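Local atomic coordinates of homoprotocatechuate 2,3-dioxygenase (Brevibacterium fuscum, PDB entry 4Z6M), a protein that probably uses a bound iron(II) ion and molecular oxygen to cleave the aromatic ring of homoprotocatechuate, as an extradiol dioxygenase of the glyoxalase superfamily. Residues 111-116 with 127-133. The protein carries 1 engineered substitution. Residues are numbered along the deposited sequence.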
ATOM      1  N   GLY A 111      26.357 -21.049 -13.719  1.00 10.00           N
ATOM      2  CA  GLY A 111      25.457 -21.229 -12.584  1.00 10.71           C
ATOM      3  C   GLY A 111      24.369 -22.251 -12.804  1.00 11.37           C
ATOM      4  O   GLY A 111      23.544 -22.451 -11.918  1.00 11.20           O
ATOM      5  N   ILE A 112      24.369 -22.900 -13.980  1.00 10.57           N
ATOM      6  CA  ILE A 112      23.551 -24.066 -14.246  1.00 10.52           C
ATOM      7  C   ILE A 112      24.449 -25.245 -14.569  1.00 11.38           C
ATOM      8  O   ILE A 112      25.434 -25.091 -15.296  1.00 12.95           O
ATOM      9  CB  ILE A 112      22.591 -23.815 -15.422  1.00 12.28           C
ATOM     10  CG1 ILE A 112      21.781 -22.535 -15.199  1.00 12.35           C
ATOM     11  CG2 ILE A 112      21.699 -25.033 -15.625  1.00 10.59           C
ATOM     12  CD1 ILE A 112      20.688 -22.669 -14.159  1.00 12.10           C
ATOM     13  N   GLY A 113      24.103 -26.391 -13.988  1.00 11.32           N
ATOM     14  CA  GLY A 113      24.782 -27.656 -14.214  1.00 12.12           C
ATOM     15  C   GLY A 113      24.155 -28.435 -15.363  1.00 11.37           C
ATOM     16  O   GLY A 113      23.784 -27.855 -16.377  1.00 12.31           O
ATOM     17  N   ASP A 114      24.029 -29.749 -15.188  1.00 11.44           N
ATOM     18  CA  ASP A 114      23.551 -30.642 -16.237  1.00 11.84           C
ATOM     19  C   ASP A 114      22.219 -30.113 -16.780  1.00 12.47           C
ATOM     20  O   ASP A 114      21.270 -29.890 -16.028  1.00 12.52           O
ATOM     21  CB  ASP A 114      23.442 -32.053 -15.649  1.00 13.66           C
ATOM     22  CG  ASP A 114      22.871 -33.061 -16.612  1.00 15.11           C
ATOM     23  OD1 ASP A 114      23.216 -33.005 -17.804  1.00 16.35           O
ATOM     24  OD2 ASP A 114      22.072 -33.927 -16.154  1.00 19.52           O
ATOM     25  N   ALA A 115      22.174 -29.874 -18.087  1.00 11.81           N
ATOM     26  CA  ALA A 115      21.036 -29.185 -18.693  1.00 10.87           C
ATOM     27  C   ALA A 115      20.727 -29.760 -20.062  1.00 11.08           C
ATOM     28  O   ALA A 115      21.635 -30.110 -20.811  1.00 12.19           O
ATOM     29  CB  ALA A 115      21.289 -27.694 -18.806  1.00 12.36           C
ATOM     30  N   LEU A 116      19.435 -29.829 -20.372  1.00 10.80           N
ATOM     31  CA  LEU A 116      18.953 -30.226 -21.696  1.00 11.36           C
ATOM     32  C   LEU A 116      18.275 -29.033 -22.341  1.00 11.39           C
ATOM     33  O   LEU A 116      17.325 -28.487 -21.767  1.00 11.55           O
ATOM     34  CB  LEU A 116      17.948 -31.357 -21.552  1.00 13.00           C
ATOM     35  CG  LEU A 116      17.328 -31.835 -22.867  1.00 14.61           C
ATOM     36  CD1 LEU A 116      18.321 -32.735 -23.584  1.00 16.20           C
ATOM     37  CD2 LEU A 116      16.013 -32.528 -22.613  1.00 16.99           C
ATOM     38  N   GLU A 127      14.746 -25.102 -21.983  1.00  9.56           N
ATOM     39  CA  GLU A 127      15.775 -25.789 -21.206  1.00  9.91           C
ATOM     40  C   GLU A 127      15.147 -26.450 -19.975  1.00  9.02           C
ATOM     41  O   GLU A 127      14.262 -25.877 -19.351  1.00  9.72           O
ATOM     42  CB  GLU A 127      16.885 -24.835 -20.742  1.00 10.91           C
ATOM     43  CG  GLU A 127      17.995 -25.553 -19.967  1.00 10.29           C
ATOM     44  CD  GLU A 127      19.126 -24.635 -19.538  1.00 10.76           C
ATOM     45  OE1 GLU A 127      20.030 -24.341 -20.382  1.00 12.38           O
ATOM     46  OE2 GLU A 127      19.103 -24.200 -18.363  1.00 11.77           O
ATOM     47  N   PHE A 128      15.638 -27.634 -19.638  1.00  8.84           N
ATOM     48  CA  PHE A 128      15.327 -28.319 -18.397  1.00  9.72           C
ATOM     49  C   PHE A 128      16.625 -28.594 -17.664  1.00  9.31           C
ATOM     50  O   PHE A 128      17.597 -29.103 -18.245  1.00 11.20           O
ATOM     51  CB  PHE A 128      14.610 -29.623 -18.689  1.00 10.82           C
ATOM     52  CG  PHE A 128      13.334 -29.430 -19.444  1.00 10.77           C
ATOM     53  CD1 PHE A 128      12.165 -29.133 -18.765  1.00 12.06           C
ATOM     54  CD2 PHE A 128      13.324 -29.428 -20.834  1.00 11.80           C
ATOM     55  CE1 PHE A 128      10.990 -28.889 -19.451  1.00 13.67           C
ATOM     56  CE2 PHE A 128      12.152 -29.191 -21.528  1.00 13.29           C
ATOM     57  CZ  PHE A 128      10.984 -28.928 -20.835  1.00 13.01           C
ATOM     58  N   PHE A 129      16.636 -28.257 -16.382  1.00  9.26           N
ATOM     59  CA  PHE A 129      17.828 -28.467 -15.543  1.00  9.36           C
ATOM     60  C   PHE A 129      17.362 -28.704 -14.109  1.00  8.99           C
ATOM     61  O   PHE A 129      16.272 -28.241 -13.733  1.00  8.91           O
ATOM     62  CB  PHE A 129      18.770 -27.259 -15.602  1.00  9.81           C
ATOM     63  CG  PHE A 129      18.250 -26.064 -14.844  1.00  9.16           C
ATOM     64  CD1 PHE A 129      17.399 -25.169 -15.459  1.00  9.40           C
ATOM     65  CD2 PHE A 129      18.538 -25.899 -13.487  1.00  9.82           C
ATOM     66  CE1 PHE A 129      16.856 -24.112 -14.744  1.00  9.52           C
ATOM     67  CE2 PHE A 129      18.004 -24.833 -12.775  1.00  9.90           C
ATOM     68  CZ  PHE A 129      17.170 -23.943 -13.403  1.00  9.49           C
ATOM     69  N   PHE A 130      18.190 -29.405 -13.332  1.00  9.39           N
ATOM     70  CA  PHE A 130      18.064 -29.440 -11.871  1.00  9.55           C
ATOM     71  C   PHE A 130      19.210 -28.672 -11.188  1.00 10.00           C
ATOM     72  O   PHE A 130      18.963 -27.766 -10.375  1.00 10.13           O
ATOM     73  CB  PHE A 130      18.017 -30.870 -11.335  1.00 10.84           C
ATOM     74  CG  PHE A 130      18.102 -30.923  -9.847  1.00 12.22           C
ATOM     75  CD1 PHE A 130      16.989 -30.652  -9.080  1.00 12.03           C
ATOM     76  CD2 PHE A 130      19.324 -31.130  -9.220  1.00 14.23           C
ATOM     77  CE1 PHE A 130      17.081 -30.639  -7.705  1.00 14.42           C
ATOM     78  CE2 PHE A 130      19.421 -31.138  -7.852  1.00 15.82           C
ATOM     79  CZ  PHE A 130      18.302 -30.883  -7.093  1.00 16.25           C
ATOM     80  N   GLU A 131      20.457 -29.012 -11.522  1.00  9.98           N
ATOM     81  CA  GLU A 131      21.620 -28.449 -10.832  1.00 10.78           C
ATOM     82  C   GLU A 131      21.769 -26.956 -11.106  1.00 10.97           C
ATOM     83  O   GLU A 131      21.759 -26.516 -12.243  1.00 11.04           O
ATOM     84  CB  GLU A 131      22.921 -29.150 -11.273  1.00 12.55           C
ATOM     85  CG  GLU A 131      22.970 -30.660 -11.047  1.00 15.82           C
ATOM     86  CD  GLU A 131      24.190 -31.366 -11.640  1.00 21.47           C
ATOM     87  OE1 GLU A 131      24.898 -30.854 -12.574  1.00 22.05           O
ATOM     88  OE2 GLU A 131      24.425 -32.492 -11.137  1.00 29.79           O
ATOM     89  N   THR A 132      21.933 -26.184 -10.027  1.00 10.17           N
ATOM     90  CA  THR A 132      22.181 -24.759 -10.127  1.00 10.14           C
ATOM     91  C   THR A 132      22.961 -24.282  -8.898  1.00 10.93           C
ATOM     92  O   THR A 132      22.778 -24.803  -7.791  1.00 12.73           O
ATOM     93  CB  THR A 132      20.874 -23.948 -10.329  1.00 11.72           C
ATOM     94  OG1 THR A 132      21.176 -22.541 -10.407  1.00 11.50           O
ATOM     95  CG2 THR A 132      19.886 -24.193  -9.221  1.00 11.90           C
ATOM     96  N   THR A 133      23.844 -23.316  -9.109  1.00 10.41           N
ATOM     97  CA  THR A 133      24.628 -22.742  -8.032  1.00 10.49           C
ATOM     98  C   THR A 133      23.727 -21.868  -7.161  1.00 11.25           C
ATOM     99  O   THR A 133      23.113 -20.934  -7.650  1.00 12.86           O
ATOM    100  CB  THR A 133      25.751 -21.878  -8.616  1.00 11.37           C
ATOM    101  OG1 THR A 133      26.549 -22.700  -9.462  1.00 12.89           O
ATOM    102  CG2 THR A 133      26.624 -21.264  -7.523  1.00 13.39           C
TER
HETATM  103  O   HOH W   1      20.629 -30.830 -13.669  1.00 11.26           O
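A hydrogen-bonded strand pair at one end and a less regular set of bonds at the other, separated by a gap spanned by one water, hold residues 111-116 antiparallel to 127-133. Leu116 and Phe128 pair at the strand end: Leu116 N donates to Phe128 O (2.9 Å, 175°) and Phe128 N to Leu116 O (2.8 Å, 164°). At the other end, Gly113 N reaches Glu131 O (2.9 Å, 174°), while Gly111 O accepts from both Thr133 N (3.0 Å) and Thr132 OG1 (2.8 Å), which also has a weak hydrogen bond with His61 N.

Between these regions the backbones part. Water 1 bridges them, donating to Asp114 O (2.6 Å) and accepting from Glu131 N (2.8 Å). The Glu131 side chain extends back to take Asp114 N on OE1 (3.0 Å, 175°), a carboxylate in place of a carbonyl. A CB on Gly113 would not fit here: an ideal one would come 2.4 Å from Glu131 OE1, a clash.

Apolar cover comes from Ile112, whose CD1 stands 3.8 Å from the Phe129 ring centroid, 14° off the normal, a CH-pi contact. The carboxylates of Asp114 and Glu127 find partners elsewhere, in salt bridges to Arg103 and Arg117 respectively, with Glu127 also bonded to Tyr20.

The contact extends the open end of the 115-119/125-129 hairpin, which lies between strands 73-81 and 101-104 in the N-terminal mixed sheet: Ala115 bonds through its backbone to Arg104, and Glu127 and Phe129 to strand 73-81 (Met77, Phe79 and Val81). Helix 84-96 packs on Leu116, and strand 15-25 touches Phe128 and Phe129.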